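Long-range contact in hypothetical bacterial 6-phosphogluconolactonase (Bacteroides fragilis, PDB 3SCY), which probably hydrolyses 6-phosphogluconolactone, as a seven-bladed beta-propeller of the lactonase family: residues 247-252 and 294-299. Numbering follows the deposited sequence.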
# COMPACT_ATOMS: atom_id res chain seq x y z
N GLU A 247 -12.01 6.03 -16.71
CA GLU A 247 -12.85 5.05 -16.04
C GLU A 247 -13.55 4.12 -17.07
O GLU A 247 -14.17 4.61 -18.02
CB GLU A 247 -13.88 5.78 -15.16
CG GLU A 247 -14.78 4.89 -14.32
CD GLU A 247 -15.56 5.59 -13.22
OE1 GLU A 247 -15.08 6.63 -12.70
OE2 GLU A 247 -16.61 5.04 -12.82
N ILE A 248 -13.43 2.79 -16.87
CA ILE A 248 -14.08 1.82 -17.78
C ILE A 248 -15.15 0.99 -17.06
O ILE A 248 -16.03 0.45 -17.74
CB ILE A 248 -13.09 0.89 -18.52
CG1 ILE A 248 -12.19 0.11 -17.52
CG2 ILE A 248 -12.25 1.71 -19.54
CD1 ILE A 248 -11.23 -0.94 -18.12
N GLN A 249 -15.07 0.88 -15.73
CA GLN A 249 -15.98 0.07 -14.95
C GLN A 249 -15.93 0.39 -13.48
O GLN A 249 -14.85 0.71 -12.96
CB GLN A 249 -15.61 -1.41 -15.15
CG GLN A 249 -16.72 -2.41 -14.80
CD GLN A 249 -16.22 -3.82 -14.77
OE1 GLN A 249 -15.02 -4.08 -14.73
NE2 GLN A 249 -17.13 -4.78 -14.75
N THR A 250 -17.09 0.24 -12.80
CA THR A 250 -17.21 0.30 -11.34
C THR A 250 -17.88 -1.00 -10.91
O THR A 250 -18.94 -1.33 -11.45
CB THR A 250 -17.99 1.53 -10.84
OG1 THR A 250 -17.30 2.73 -11.18
CG2 THR A 250 -18.22 1.51 -9.33
N VAL A 251 -17.28 -1.73 -9.95
CA VAL A 251 -17.84 -2.98 -9.41
C VAL A 251 -17.89 -2.88 -7.89
O VAL A 251 -17.15 -2.12 -7.29
CB VAL A 251 -17.10 -4.27 -9.85
CG1 VAL A 251 -17.17 -4.47 -11.36
CG2 VAL A 251 -15.64 -4.29 -9.38
N ALA A 252 -18.76 -3.67 -7.27
CA ALA A 252 -18.89 -3.68 -5.83
C ALA A 252 -17.96 -4.71 -5.22
O ALA A 252 -18.09 -5.90 -5.51
CB ALA A 252 -20.33 -4.01 -5.45
N GLY A 294 -9.55 -5.29 -19.64
CA GLY A 294 -9.22 -4.94 -18.25
C GLY A 294 -10.39 -4.90 -17.27
O GLY A 294 -10.21 -4.55 -16.10
N THR A 295 -11.59 -5.29 -17.71
CA THR A 295 -12.79 -5.26 -16.88
C THR A 295 -12.83 -6.45 -15.92
O THR A 295 -12.11 -7.44 -16.10
CB THR A 295 -14.05 -5.20 -17.75
OG1 THR A 295 -14.05 -6.30 -18.65
CG2 THR A 295 -14.16 -3.88 -18.52
N LEU A 296 -13.72 -6.36 -14.92
CA LEU A 296 -13.79 -7.32 -13.82
C LEU A 296 -15.14 -7.99 -13.70
O LEU A 296 -16.18 -7.34 -13.86
CB LEU A 296 -13.51 -6.60 -12.49
CG LEU A 296 -12.20 -5.79 -12.39
CD1 LEU A 296 -12.16 -5.01 -11.13
CD2 LEU A 296 -10.97 -6.70 -12.48
N THR A 297 -15.11 -9.26 -13.31
CA THR A 297 -16.32 -10.02 -12.99
C THR A 297 -16.02 -10.77 -11.67
O THR A 297 -15.01 -11.48 -11.59
CB THR A 297 -16.79 -10.89 -14.17
OG1 THR A 297 -15.78 -11.80 -14.59
CG2 THR A 297 -17.24 -10.07 -15.38
N LYS A 298 -16.88 -10.59 -10.63
CA LYS A 298 -16.65 -11.25 -9.34
C LYS A 298 -16.80 -12.75 -9.50
O LYS A 298 -17.70 -13.22 -10.20
CB LYS A 298 -17.58 -10.72 -8.25
CG LYS A 298 -17.06 -11.06 -6.84
CD LYS A 298 -17.89 -10.53 -5.71
CE LYS A 298 -17.78 -9.06 -5.50
NZ LYS A 298 -18.69 -8.60 -4.40
N VAL A 299 -15.87 -13.50 -8.92
CA VAL A 299 -15.90 -14.96 -8.98
C VAL A 299 -15.98 -15.60 -7.58
O VAL A 299 -16.31 -16.79 -7.49
CB VAL A 299 -14.72 -15.56 -9.80
CG1 VAL A 299 -14.76 -15.12 -11.26
CG2 VAL A 299 -13.37 -15.24 -9.17
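The outermost strands of two successive blades of the seven-bladed beta-propeller, the end of 244-252 and the start of 296-303, run nearly parallel where Gln249 of one reaches the backbone of Leu296 on the other, their axes 18° apart and 8.2 Å at closest approach. That spacing is too wide for sheet pairing, and side chains bridge it instead. Gln249 lays its primary amide against the backbone of Leu296 and engages both of its polar atoms: OE1 accepts from Leu296 N at 2.6 Å, on a lone pair in the carbonyl plane, and NE2 donates to Leu296 O at 2.9 Å. CG is anti to the backbone N (chi1 -160°) and the chain runs on extended, carrying the side chain across between the blades, and the paired bonds fix which end is oxygen. Gln249 belongs to a classic beta bulge, in which Ile248 and Gln249 both face Ala237 of the neighbouring strand and both direct side chains toward 294-299. Ile248 CD1 reaches Gly294 C and Thr295 CG2, while Thr295 OG1 turns to Asn293 OD1 for its hydrogen bond. Further along, Val251 CG2 meets Leu296 CD1 at 4.0 Å, the two side chains crossing at about a right angle. At the far end the Lys298 chain bends at chi3, and its NZ donates a hydrogen bond to Ala252 O at 3.0 Å, the nitrogen lying 31° from the carbonyl plane.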